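Local coordinates for glycosyl hydrolase family 2, TIM barrel domain protein (Faecalibacterium prausnitzii A2-165, PDB 6ED2) that probably hydrolyses beta-glucuronides, as a bacterial beta-glucuronidase of glycoside hydrolase family 2, at residues 165-169 against 406-412; 444-450 against 482-488; 36-42 against 200-206; 208-213 against 277-281. All coordinates share one frame; numbering follows the deposited sequence.

How the contacts relate
From the N terminus, 36-42 opens contact 3 and 165-169 opens contact 1. The chain then returns at 200-206 to close contact 3, so these two contacts cross. Contact 3 pairs strands within the sugar-binding domain. Straight after it, 208-213 starts contact 4, which 277-281 closes by packing the two sheets of the next domain together; this whole span falls between the two segments of contact 1. Contacts 3 and 4 touch through Arg37 NH2 and Val210 O. At 406-412 contact 1 closes, joining the sugar-binding domain to the TIM barrel domain. Contact 2 follows in series, linking 444-450 to 482-488 inside the barrel domain, its centre about 17 Å from that of contact 1.

Contact 1 (165-169 against 406-412); sequences SETML and KETTPAL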
loop_
_atom_site.group_PDB
_atom_site.type_symbol
_atom_site.label_atom_id
_atom_site.label_comp_id
_atom_site.label_asym_id
_atom_site.label_seq_id
_atom_site.Cartn_x
_atom_site.Cartn_y
_atom_site.Cartn_z
ATOM N N SER A 165 23.992 -0.442 28.395
ATOM C CA SER A 165 23.989 -0.391 29.856
ATOM C C SER A 165 23.442 0.961 30.293
ATOM O O SER A 165 23.145 1.830 29.466
ATOM C CB SER A 165 25.391 -0.606 30.435
ATOM O OG SER A 165 26.129 0.600 30.307
ATOM N N GLU A 166 23.329 1.137 31.610
ATOM C CA GLU A 166 22.839 2.370 32.203
ATOM C C GLU A 166 23.951 3.384 32.466
ATOM O O GLU A 166 23.681 4.442 33.047
ATOM C CB GLU A 166 22.089 2.065 33.504
ATOM C CG GLU A 166 20.939 1.091 33.306
ATOM C CD GLU A 166 20.071 0.918 34.548
ATOM O OE1 GLU A 166 20.530 1.266 35.659
ATOM O OE2 GLU A 166 18.912 0.464 34.397
ATOM N N THR A 167 25.187 3.095 32.055
ATOM C CA THR A 167 26.282 4.041 32.239
ATOM C C THR A 167 26.813 4.597 30.920
ATOM O O THR A 167 27.852 5.267 30.920
ATOM C CB THR A 167 27.423 3.395 33.037
ATOM O OG1 THR A 167 27.749 2.122 32.472
ATOM C CG2 THR A 167 27.012 3.197 34.483
ATOM N N MET A 168 26.119 4.372 29.806
ATOM C CA MET A 168 26.584 4.810 28.497
ATOM C C MET A 168 25.549 5.708 27.829
ATOM O O MET A 168 24.382 5.769 28.221
ATOM C CB MET A 168 26.864 3.609 27.584
ATOM C CG MET A 168 25.601 2.792 27.316
ATOM S SD MET A 168 25.816 1.458 26.122
ATOM C CE MET A 168 25.820 2.379 24.565
ATOM N N LEU A 169 25.995 6.385 26.780
ATOM C CA LEU A 169 25.133 7.157 25.909
ATOM C C LEU A 169 25.093 6.491 24.541
ATOM O O LEU A 169 26.130 6.453 23.857
ATOM C CB LEU A 169 25.653 8.583 25.792
ATOM C CG LEU A 169 25.491 9.538 26.972
ATOM C CD1 LEU A 169 26.408 9.199 28.149
ATOM C CD2 LEU A 169 25.806 10.912 26.453
ATOM N N LYS A 406 20.447 6.708 40.813
ATOM C CA LYS A 406 21.114 5.420 40.715
ATOM C C LYS A 406 22.557 5.542 41.187
ATOM O O LYS A 406 23.206 6.575 41.009
ATOM C CB LYS A 406 21.063 4.889 39.272
ATOM C CG LYS A 406 19.677 4.434 38.808
ATOM C CD LYS A 406 19.690 4.034 37.326
ATOM C CE LYS A 406 18.368 3.433 36.898
ATOM N NZ LYS A 406 18.346 1.958 37.107
ATOM N N GLU A 407 23.045 4.473 41.815
ATOM C CA GLU A 407 24.449 4.394 42.199
ATOM C C GLU A 407 25.380 4.617 41.014
ATOM O O GLU A 407 26.504 5.085 41.192
ATOM C CB GLU A 407 24.735 3.026 42.834
ATOM C CG GLU A 407 24.463 1.845 41.874
ATOM C CD GLU A 407 24.623 0.447 42.498
ATOM O OE1 GLU A 407 24.961 0.332 43.703
ATOM O OE2 GLU A 407 24.408 -0.547 41.758
ATOM N N THR A 408 24.946 4.278 39.800
ATOM C CA THR A 408 25.817 4.325 38.633
ATOM C C THR A 408 25.904 5.713 38.013
ATOM O O THR A 408 26.681 5.903 37.074
ATOM C CB THR A 408 25.325 3.318 37.596
ATOM O OG1 THR A 408 23.914 3.487 37.402
ATOM C CG2 THR A 408 25.592 1.896 38.065
ATOM N N THR A 409 25.131 6.673 38.519
ATOM C CA THR A 409 25.115 8.028 37.975
ATOM C C THR A 409 26.493 8.673 37.822
ATOM O O THR A 409 26.708 9.352 36.801
ATOM C CB THR A 409 24.199 8.903 38.855
ATOM O OG1 THR A 409 22.914 8.274 38.990
ATOM C CG2 THR A 409 24.030 10.323 38.274
ATOM N N PRO A 410 27.443 8.551 38.768
ATOM C CA PRO A 410 28.752 9.194 38.538
ATOM C C PRO A 410 29.459 8.664 37.307
ATOM O O PRO A 410 30.103 9.441 36.592
ATOM C CB PRO A 410 29.540 8.886 39.826
ATOM C CG PRO A 410 28.491 8.652 40.874
ATOM C CD PRO A 410 27.367 7.954 40.120
ATOM N N ALA A 411 29.359 7.354 37.051
ATOM C CA ALA A 411 29.959 6.776 35.854
ATOM C C ALA A 411 29.258 7.277 34.595
ATOM O O ALA A 411 29.916 7.646 33.617
ATOM C CB ALA A 411 29.906 5.245 35.925
ATOM N N LEU A 412 27.923 7.329 34.616
ATOM C CA LEU A 412 27.186 7.877 33.484
ATOM C C LEU A 412 27.612 9.311 33.198
ATOM O O LEU A 412 27.892 9.671 32.046
ATOM C CB LEU A 412 25.684 7.798 33.749
ATOM C CG LEU A 412 24.800 8.361 32.637
ATOM C CD1 LEU A 412 24.953 7.525 31.357
ATOM C CD2 LEU A 412 23.351 8.371 33.107
#
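Glu166 and Lys406 form a salt bridge between a loop of the sugar-binding domain and the turn that leads into helix 409-427 of the TIM barrel domain. Lys406 NZ lies 2.7 Å from Glu166 OE1, approaching on the syn side of the carboxylate but 26° out of its plane. The two side chains cross at about a right angle: the glutamate runs out extended, and the lysine bends at its last torsion (chi4 -89°) to swing NZ onto the acid. Tyr187 OH is hydrogen-bonded to OE2, which gives the carboxylate a second partner. With an alanine here, the ammonium of Lys406 would probably lose its mate and Tyr187 OH its carboxylate partner.

Next to this polar link Leu412 packs against the loop backbone. Leu412 CB sits 4.0 Å from Glu166 O, and Leu412 CG has the same oxygen, Glu166 O, as its nearest partner at 4.1 Å. With CG anti to the backbone N (chi1 179°) the branches spread along the chain. Leu412 CD2 stays with Glu166 O, at 3.9 Å. Leu412 CD1 reaches further, to 3.5 Å from Thr167 C and 3.6 Å from Met168 O, and also meets Leu169 CD1 at 3.9 Å. Beyond the loop, Leu412 touches Phe383, Phe403 and Tyr452, while Thr167 O is bound by Asn415 ND2. The methyl of Thr167 lies across Thr408, with CG2 3.5 Å from Thr408 CB, and also rests on Ala411 CB. In the type I turn from Lys406 to Thr409, Lys406 O accepts from both N and OG1 of Thr409, from the same face of its carbonyl plane.

Contact 2 (444-450 against 482-488); sequences CTSAGTE and TSKGQRF
Arg487 and Phe488 meet Glu450 with their flat groups. One face of the Arg487 guanidinium is taken by Phe488 CZ, 3.5 Å above the plane and offset toward the rim, and Glu450 CG lies 3.7 Å from Arg487 NH2. Gly485 CA sits in plane at the edge of the Phe488 ring, whose CZ comes 4.0 Å from Glu450 O. The Glu450 chain is bent at its second torsion (chi2 102°), and its carboxylate is turned 69° against the guanidinium; the opposite charges do not touch directly and are bridged by water. One water accepts from Arg487 NH2 and donates to Glu450 OE2; another accepts from Arg487 NE and donates to Lys484 O, with a weak bond to Glu450 OE2.

Lys484 lies between the segments. Its backbone N donates to Cys444 O at 2.7 Å, and its CD passes 3.2 Å from Ser446 O. That carbonyl already accepts from N and OG1 of Thr449, fastening a type II turn ahead of helix 449-463. Beside it, Thr449 CG2 lies 3.8 Å from Gly485 N.

Ser483 OG accepts from the N-H groups of Gly485 and Gln486, making an ST turn and ST motif. The two segments belong to connections that follow the neighbouring parallel strands 433-440 and 470-474, an arrangement typical of a TIM barrel.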
loop_
_atom_site.group_PDB
_atom_site.type_symbol
_atom_site.label_atom_id
_atom_site.label_comp_id
_atom_site.label_asym_id
_atom_site.label_seq_id
_atom_site.Cartn_x
_atom_site.Cartn_y
_atom_site.Cartn_z
ATOM N N CYS A 444 13.709 14.401 34.280
ATOM C CA CYS A 444 14.183 15.602 34.968
ATOM C C CYS A 444 13.276 16.031 36.126
ATOM O O CYS A 444 13.435 17.145 36.644
ATOM C CB CYS A 444 14.373 16.762 33.975
ATOM S SG CYS A 444 12.892 17.464 33.143
ATOM N N THR A 445 12.329 15.175 36.516
ATOM C CA THR A 445 11.647 15.256 37.794
ATOM C C THR A 445 12.326 14.397 38.845
ATOM O O THR A 445 11.932 14.437 40.017
ATOM C CB THR A 445 10.182 14.817 37.660
ATOM O OG1 THR A 445 10.127 13.515 37.073
ATOM C CG2 THR A 445 9.388 15.797 36.799
ATOM N N SER A 446 13.326 13.620 38.447
ATOM C CA SER A 446 13.996 12.717 39.367
ATOM C C SER A 446 14.771 13.515 40.409
ATOM O O SER A 446 15.317 14.590 40.119
ATOM C CB SER A 446 14.935 11.787 38.584
ATOM O OG SER A 446 15.833 11.070 39.411
ATOM N N ALA A 447 14.794 13.005 41.636
ATOM C CA ALA A 447 15.759 13.508 42.604
ATOM C C ALA A 447 17.154 13.315 42.035
ATOM O O ALA A 447 17.429 12.310 41.376
ATOM C CB ALA A 447 15.629 12.772 43.942
ATOM N N GLY A 448 18.033 14.289 42.278
ATOM C CA GLY A 448 19.376 14.249 41.733
ATOM C C GLY A 448 19.528 14.883 40.367
ATOM O O GLY A 448 20.646 14.901 39.830
ATOM N N THR A 449 18.442 15.400 39.787
ATOM C CA THR A 449 18.515 16.046 38.479
ATOM C C THR A 449 19.472 17.228 38.507
ATOM O O THR A 449 20.335 17.365 37.624
ATOM C CB THR A 449 17.120 16.511 38.043
ATOM O OG1 THR A 449 16.295 15.379 37.760
ATOM C CG2 THR A 449 17.196 17.429 36.840
ATOM N N GLU A 450 19.322 18.106 39.514
ATOM C CA GLU A 450 20.136 19.317 39.564
ATOM C C GLU A 450 21.615 18.985 39.707
ATOM O O GLU A 450 22.460 19.607 39.057
ATOM C CB GLU A 450 19.694 20.222 40.712
ATOM C CG GLU A 450 18.257 20.661 40.646
ATOM C CD GLU A 450 17.366 19.875 41.609
ATOM O OE1 GLU A 450 17.381 18.598 41.588
ATOM O OE2 GLU A 450 16.655 20.551 42.392
ATOM N N THR A 482 6.975 20.913 37.810
ATOM C CA THR A 482 7.658 19.777 38.412
ATOM C C THR A 482 9.051 19.513 37.844
ATOM O O THR A 482 9.827 18.787 38.476
ATOM C CB THR A 482 6.814 18.496 38.272
ATOM O OG1 THR A 482 6.723 18.116 36.893
ATOM C CG2 THR A 482 5.398 18.699 38.823
ATOM N N SER A 483 9.389 20.066 36.681
ATOM C CA SER A 483 10.698 19.808 36.087
ATOM C C SER A 483 11.787 20.468 36.922
ATOM O O SER A 483 11.796 21.697 37.088
ATOM C CB SER A 483 10.760 20.330 34.652
ATOM O OG SER A 483 12.109 20.328 34.193
ATOM N N LYS A 484 12.711 19.655 37.441
ATOM C CA LYS A 484 13.881 20.177 38.131
ATOM C C LYS A 484 14.981 20.619 37.180
ATOM O O LYS A 484 15.950 21.247 37.625
ATOM C CB LYS A 484 14.445 19.136 39.082
ATOM C CG LYS A 484 13.455 18.702 40.153
ATOM C CD LYS A 484 13.961 17.444 40.842
ATOM C CE LYS A 484 13.629 17.464 42.306
ATOM N NZ LYS A 484 12.182 17.211 42.506
ATOM N N GLY A 485 14.868 20.299 35.894
ATOM C CA GLY A 485 15.946 20.617 34.989
ATOM C C GLY A 485 15.710 21.837 34.132
ATOM O O GLY A 485 16.680 22.422 33.641
ATOM N N GLN A 486 14.447 22.250 33.939
ATOM C CA GLN A 486 14.190 23.272 32.925
ATOM C C GLN A 486 14.929 24.569 33.217
ATOM O O GLN A 486 15.304 25.287 32.277
ATOM C CB GLN A 486 12.690 23.535 32.772
ATOM C CG GLN A 486 12.000 24.057 34.019
ATOM C CD GLN A 486 12.047 25.573 34.126
ATOM O OE1 GLN A 486 12.361 26.269 33.154
ATOM N NE2 GLN A 486 11.759 26.096 35.321
ATOM N N ARG A 487 15.165 24.891 34.497
ATOM C CA ARG A 487 15.776 26.185 34.815
ATOM C C ARG A 487 17.201 26.311 34.279
ATOM O O ARG A 487 17.690 27.437 34.124
ATOM C CB ARG A 487 15.751 26.436 36.333
ATOM C CG ARG A 487 16.674 25.566 37.176
ATOM C CD ARG A 487 16.710 26.061 38.642
ATOM N NE ARG A 487 17.362 25.111 39.556
ATOM C CZ ARG A 487 18.654 25.176 39.891
ATOM N NH1 ARG A 487 19.421 26.141 39.397
ATOM N NH2 ARG A 487 19.179 24.287 40.717
ATOM N N PHE A 488 17.862 25.190 33.943
ATOM C CA PHE A 488 19.226 25.250 33.410
ATOM C C PHE A 488 19.280 25.626 31.935
ATOM O O PHE A 488 20.334 26.059 31.462
ATOM C CB PHE A 488 19.930 23.913 33.592
ATOM C CG PHE A 488 20.157 23.551 35.011
ATOM C CD1 PHE A 488 21.255 24.050 35.694
ATOM C CD2 PHE A 488 19.260 22.729 35.679
ATOM C CE1 PHE A 488 21.471 23.716 37.014
ATOM C CE2 PHE A 488 19.467 22.390 36.997
ATOM C CZ PHE A 488 20.576 22.887 37.670
HETATM O O HOH W 1 15.801 22.730 39.909
HETATM O O HOH W 2 17.646 23.030 42.502
#

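Contact 3 (36-42 against 200-206); sequences TRRLIGL and VWLMALP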
loop_
_atom_site.group_PDB
_atom_site.type_symbol
_atom_site.label_atom_id
_atom_site.label_comp_id
_atom_site.label_asym_id
_atom_site.label_seq_id
_atom_site.Cartn_x
_atom_site.Cartn_y
_atom_site.Cartn_z
ATOM N N THR A 36 51.026 19.160 3.536
ATOM C CA THR A 36 51.831 18.347 4.441
ATOM C C THR A 36 51.150 17.080 4.931
ATOM O O THR A 36 51.799 16.277 5.617
ATOM C CB THR A 36 52.223 19.161 5.679
ATOM O OG1 THR A 36 51.026 19.575 6.343
ATOM C CG2 THR A 36 53.015 20.405 5.289
ATOM N N ARG A 37 49.871 16.885 4.650
ATOM C CA ARG A 37 49.147 15.728 5.160
ATOM C C ARG A 37 48.690 14.850 4.006
ATOM O O ARG A 37 48.162 15.349 3.005
ATOM C CB ARG A 37 47.948 16.165 6.000
ATOM C CG ARG A 37 48.340 17.011 7.230
ATOM C CD ARG A 37 47.106 17.397 8.049
ATOM N NE ARG A 37 47.450 18.219 9.214
ATOM C CZ ARG A 37 46.760 18.211 10.352
ATOM N NH1 ARG A 37 45.690 17.422 10.473
ATOM N NH2 ARG A 37 47.137 18.984 11.369
ATOM N N ARG A 38 48.892 13.553 4.150
ATOM C CA ARG A 38 48.373 12.579 3.204
ATOM C C ARG A 38 47.115 11.948 3.779
ATOM O O ARG A 38 46.950 11.846 5.000
ATOM C CB ARG A 38 49.418 11.507 2.895
ATOM C CG ARG A 38 50.743 12.086 2.436
ATOM C CD ARG A 38 50.549 13.103 1.336
ATOM N NE ARG A 38 51.807 13.780 0.983
ATOM C CZ ARG A 38 52.000 15.102 0.980
ATOM N NH1 ARG A 38 51.015 15.936 1.314
ATOM N NH2 ARG A 38 53.184 15.599 0.627
ATOM N N LEU A 39 46.228 11.523 2.884
ATOM C CA LEU A 39 44.916 11.017 3.269
ATOM C C LEU A 39 44.517 9.882 2.332
ATOM O O LEU A 39 44.448 10.071 1.114
ATOM C CB LEU A 39 43.882 12.146 3.227
ATOM C CG LEU A 39 42.478 11.750 3.687
ATOM C CD1 LEU A 39 42.535 11.222 5.100
ATOM C CD2 LEU A 39 41.524 12.920 3.568
ATOM N N ILE A 40 44.220 8.716 2.899
ATOM C CA ILE A 40 43.792 7.557 2.125
ATOM C C ILE A 40 42.552 6.960 2.778
ATOM O O ILE A 40 42.611 6.516 3.929
ATOM C CB ILE A 40 44.901 6.499 2.025
ATOM C CG1 ILE A 40 46.117 7.084 1.304
ATOM C CG2 ILE A 40 44.382 5.254 1.283
ATOM C CD1 ILE A 40 47.240 6.076 1.072
ATOM N N GLY A 41 41.443 6.926 2.048
ATOM C CA GLY A 41 40.244 6.292 2.568
ATOM C C GLY A 41 40.370 4.779 2.575
ATOM O O GLY A 41 40.968 4.178 1.684
ATOM N N LEU A 42 39.802 4.157 3.605
ATOM C CA LEU A 42 39.813 2.709 3.754
ATOM C C LEU A 42 38.419 2.109 3.663
ATOM O O LEU A 42 38.228 0.947 4.039
ATOM C CB LEU A 42 40.464 2.314 5.085
ATOM C CG LEU A 42 41.894 2.799 5.380
ATOM C CD1 LEU A 42 42.356 2.247 6.709
ATOM C CD2 LEU A 42 42.864 2.356 4.292
ATOM N N VAL A 200 36.450 5.532 7.383
ATOM C CA VAL A 200 37.708 5.218 8.056
ATOM C C VAL A 200 38.849 5.743 7.189
ATOM O O VAL A 200 38.771 5.695 5.955
ATOM C CB VAL A 200 37.840 3.700 8.288
ATOM C CG1 VAL A 200 39.190 3.331 8.939
ATOM C CG2 VAL A 200 36.629 3.163 9.094
ATOM N N TRP A 201 39.899 6.261 7.823
ATOM C CA TRP A 201 40.943 6.958 7.085
ATOM C C TRP A 201 42.323 6.550 7.561
ATOM O O TRP A 201 42.559 6.316 8.752
ATOM C CB TRP A 201 40.860 8.477 7.224
ATOM C CG TRP A 201 39.560 9.082 6.876
ATOM C CD1 TRP A 201 38.536 9.359 7.730
ATOM C CD2 TRP A 201 39.140 9.530 5.580
ATOM N NE1 TRP A 201 37.499 9.953 7.049
ATOM C CE2 TRP A 201 37.843 10.073 5.729
ATOM C CE3 TRP A 201 39.728 9.515 4.307
ATOM C CZ2 TRP A 201 37.124 10.605 4.653
ATOM C CZ3 TRP A 201 39.015 10.051 3.237
ATOM C CH2 TRP A 201 37.723 10.577 3.417
ATOM N N LEU A 202 43.241 6.511 6.610
ATOM C CA LEU A 202 44.655 6.317 6.868
ATOM C C LEU A 202 45.342 7.634 6.549
ATOM O O LEU A 202 45.160 8.183 5.453
ATOM C CB LEU A 202 45.223 5.165 6.029
ATOM C CG LEU A 202 46.733 4.910 6.072
ATOM C CD1 LEU A 202 47.155 4.364 7.420
ATOM C CD2 LEU A 202 47.165 3.960 4.951
ATOM N N MET A 203 46.094 8.155 7.516
ATOM C CA MET A 203 46.674 9.482 7.404
ATOM C C MET A 203 48.182 9.423 7.595
ATOM O O MET A 203 48.684 8.630 8.397
ATOM C CB MET A 203 46.054 10.426 8.443
ATOM C CG MET A 203 44.546 10.635 8.277
ATOM S SD MET A 203 43.821 11.665 9.586
ATOM C CE MET A 203 43.959 10.569 10.971
ATOM N N ALA A 204 48.901 10.267 6.863
ATOM C CA ALA A 204 50.295 10.568 7.160
ATOM C C ALA A 204 50.344 12.031 7.575
ATOM O O ALA A 204 49.946 12.909 6.803
ATOM C CB ALA A 204 51.203 10.296 5.957
ATOM N N LEU A 205 50.770 12.285 8.816
ATOM C CA LEU A 205 50.733 13.628 9.390
ATOM C C LEU A 205 52.112 14.014 9.908
ATOM O O LEU A 205 52.837 13.160 10.435
ATOM C CB LEU A 205 49.718 13.698 10.539
ATOM C CG LEU A 205 48.310 13.178 10.245
ATOM C CD1 LEU A 205 47.511 13.079 11.517
ATOM C CD2 LEU A 205 47.620 14.081 9.240
ATOM N N PRO A 206 52.501 15.277 9.784
ATOM C CA PRO A 206 53.766 15.713 10.395
ATOM C C PRO A 206 53.727 15.494 11.904
ATOM O O PRO A 206 52.678 15.595 12.547
ATOM C CB PRO A 206 53.845 17.211 10.047
ATOM C CG PRO A 206 52.814 17.441 8.988
ATOM C CD PRO A 206 51.737 16.406 9.230
#
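Ile40 N donates to Leu202 O over 2.8 Å, nearly along the C=O axis, and Leu202 N returns an equally short bond to Ile40 O with an N-H...O angle of 168°. The ladder continues with the hydrogen-bonded pair Arg38 and Ala204, which exchange two backbone bonds. Leu42 N extends it to Val200 O.

Strands 38-51 and 200-205 thus run antiparallel, consistent with the jelly-roll-like beta sandwich expected of a family 2 sugar-binding domain, and strand 109-114 borders 200-205 on its other edge. On one face, Leu39 holds CG anti to its own N (chi1 -177°), which brings CD1 to 3.4 Å from Trp201 CE3. Leu39 CD1 also meets Met203 CG at 3.8 Å, the two side chains lying side by side. The opposite face carries Arg38, Ile40, Leu202 and Ala204; here Arg38 CB touches Ala204 CB at 3.7 Å. This face also meets the second subunit: Arg38 NE makes a salt bridge with Glu104 of that subunit, and Ile40 packs on its Leu39.

Just ahead of strand 38-51, the extended Arg37 chain lies against Leu205, with CD 3.6 Å from Leu205 CD2, and its NH2 goes on to a salt bridge with Asp289. Pro206 CG closes on Thr36 CB at 3.8 Å, while Thr36 OG1 is held by Asp289 and Glu290.

Contact 4 (208-213 against 277-281); sequences ERVLDY and LVIRI
Tyr213 is overlapped by Ile279, whose CD1 makes an off-centre CH-pi contact 4.2 Å from the ring centroid and 30° off the normal. Further out, on the same side of the ring, the Leu277 side chain runs to meet the tyrosine, its CD2 3.5 Å from Tyr213 CE1. The first torsion of the tyrosine (chi1 77°) sets CG between the backbone N and the carbonyl carbon and sends the ring toward strand 275-283; its OH is hydrogen-bonded to Asp293 OD2 on the adjacent strand 286-295. Replacement by an alanine would probably open a gap beside Leu277 CD2 and Ile279 CD1 and leave Asp293 OD2 without its hydroxyl partner.

The two strands belong to different sheets, one of three strands and one of four, packed face to face as in the immunoglobulin-like sandwich domain of this family. Their axes pass 9.2 Å apart at 139°, and side chains fill the space between. A classic beta bulge, with Leu211 and Asp212 both facing Ser231, lies between Val210 and Tyr213, which is consistent with these residues, three apart, both pointing inward. Val210 CG2 fits between two isoleucines, 3.9 Å from Ile279 CG2 and 4.0 Å from Ile281 CD1. Ile281 CD1 also reaches the backbone, 3.5 Å from Val210 N.

Beyond it, Ile281 CG2 lies 3.8 Å from Glu208 OE2, while OE1 of the same carboxylate is bonded to His236. Strand 275-283 pairs with strand 238-244, which supplies the magnesium ligands Thr239 and Glu241; the Ile279 side chain is about 6 Å from the bound magnesium ion.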
loop_
_atom_site.group_PDB
_atom_site.type_symbol
_atom_site.label_atom_id
_atom_site.label_comp_id
_atom_site.label_asym_id
_atom_site.label_seq_id
_atom_site.Cartn_x
_atom_site.Cartn_y
_atom_site.Cartn_z
ATOM N N GLU A 208 54.954 17.340 14.198
ATOM C CA GLU A 208 54.494 18.590 14.771
ATOM C C GLU A 208 53.355 19.124 13.908
ATOM O O GLU A 208 53.560 19.437 12.733
ATOM C CB GLU A 208 55.625 19.614 14.849
ATOM C CG GLU A 208 55.170 20.897 15.523
ATOM C CD GLU A 208 56.260 21.952 15.643
ATOM O OE1 GLU A 208 57.438 21.632 15.376
ATOM O OE2 GLU A 208 55.931 23.103 16.029
ATOM N N ARG A 209 52.167 19.260 14.490
ATOM C CA ARG A 209 51.017 19.567 13.652
ATOM C C ARG A 209 49.943 20.298 14.442
ATOM O O ARG A 209 49.909 20.258 15.673
ATOM C CB ARG A 209 50.424 18.290 13.061
ATOM C CG ARG A 209 50.028 17.269 14.129
ATOM C CD ARG A 209 49.305 16.126 13.473
ATOM N NE ARG A 209 49.023 15.008 14.365
ATOM C CZ ARG A 209 49.901 14.076 14.708
ATOM N NH1 ARG A 209 51.160 14.143 14.277
ATOM N NH2 ARG A 209 49.526 13.088 15.506
ATOM N N VAL A 210 49.071 20.979 13.694
ATOM C CA VAL A 210 47.837 21.513 14.241
ATOM C C VAL A 210 46.969 20.388 14.789
ATOM O O VAL A 210 46.703 19.399 14.098
ATOM C CB VAL A 210 47.095 22.292 13.156
ATOM C CG1 VAL A 210 45.830 22.923 13.739
ATOM C CG2 VAL A 210 48.024 23.313 12.536
ATOM N N LEU A 211 46.508 20.543 16.039
ATOM C CA LEU A 211 45.542 19.633 16.645
ATOM C C LEU A 211 44.140 20.210 16.743
ATOM O O LEU A 211 43.170 19.448 16.814
ATOM C CB LEU A 211 45.985 19.231 18.053
ATOM C CG LEU A 211 47.419 18.721 18.220
ATOM C CD1 LEU A 211 47.749 18.632 19.691
ATOM C CD2 LEU A 211 47.614 17.372 17.564
ATOM N N ASP A 212 44.003 21.529 16.758
ATOM C CA ASP A 212 42.696 22.128 16.980
ATOM C C ASP A 212 42.784 23.611 16.648
ATOM O O ASP A 212 43.870 24.187 16.565
ATOM C CB ASP A 212 42.227 21.922 18.430
ATOM C CG ASP A 212 40.726 22.152 18.611
ATOM O OD1 ASP A 212 39.984 22.204 17.606
ATOM O OD2 ASP A 212 40.285 22.297 19.770
ATOM N N TYR A 213 41.624 24.211 16.429
ATOM C CA TYR A 213 41.520 25.649 16.302
ATOM C C TYR A 213 40.108 26.020 16.702
ATOM O O TYR A 213 39.207 25.178 16.718
ATOM C CB TYR A 213 41.856 26.145 14.891
ATOM C CG TYR A 213 40.760 25.941 13.867
ATOM C CD1 TYR A 213 39.852 26.948 13.591
ATOM C CD2 TYR A 213 40.641 24.730 13.164
ATOM C CE1 TYR A 213 38.839 26.769 12.656
ATOM C CE2 TYR A 213 39.631 24.542 12.212
ATOM C CZ TYR A 213 38.733 25.571 11.966
ATOM O OH TYR A 213 37.722 25.433 11.034
ATOM N N LEU A 277 40.015 28.663 4.970
ATOM C CA LEU A 277 40.924 28.925 6.070
ATOM C C LEU A 277 42.188 28.103 5.863
ATOM O O LEU A 277 42.111 26.895 5.618
ATOM C CB LEU A 277 40.258 28.570 7.405
ATOM C CG LEU A 277 41.007 28.865 8.709
ATOM C CD1 LEU A 277 41.215 30.364 8.883
ATOM C CD2 LEU A 277 40.234 28.321 9.880
ATOM N N VAL A 278 43.346 28.756 5.960
ATOM C CA VAL A 278 44.641 28.099 5.804
ATOM C C VAL A 278 45.442 28.313 7.081
ATOM O O VAL A 278 45.831 29.445 7.393
ATOM C CB VAL A 278 45.408 28.634 4.590
ATOM C CG1 VAL A 278 46.754 27.920 4.443
ATOM C CG2 VAL A 278 44.568 28.497 3.345
ATOM N N ILE A 279 45.725 27.230 7.800
ATOM C CA ILE A 279 46.535 27.281 9.011
ATOM C C ILE A 279 47.849 26.564 8.752
ATOM O O ILE A 279 47.852 25.375 8.416
ATOM C CB ILE A 279 45.820 26.640 10.214
ATOM C CG1 ILE A 279 44.402 27.182 10.401
ATOM C CG2 ILE A 279 46.670 26.820 11.474
ATOM C CD1 ILE A 279 43.601 26.353 11.384
ATOM N N ARG A 280 48.966 27.257 8.982
ATOM C CA ARG A 280 50.278 26.690 8.695
ATOM C C ARG A 280 51.218 26.824 9.887
ATOM O O ARG A 280 51.199 27.831 10.600
ATOM C CB ARG A 280 50.899 27.370 7.459
ATOM C CG ARG A 280 50.207 27.015 6.163
ATOM C CD ARG A 280 50.956 27.564 4.966
ATOM N NE ARG A 280 50.607 26.828 3.757
ATOM C CZ ARG A 280 51.315 26.851 2.633
ATOM N NH1 ARG A 280 52.423 27.584 2.548
ATOM N NH2 ARG A 280 50.919 26.136 1.590
ATOM N N ILE A 281 52.035 25.795 10.094
ATOM C CA ILE A 281 53.187 25.844 10.984
ATOM C C ILE A 281 54.440 25.967 10.126
ATOM O O ILE A 281 54.562 25.284 9.100
ATOM C CB ILE A 281 53.256 24.594 11.880
ATOM C CG1 ILE A 281 51.950 24.406 12.658
ATOM C CG2 ILE A 281 54.473 24.666 12.829
ATOM C CD1 ILE A 281 51.879 23.079 13.407
#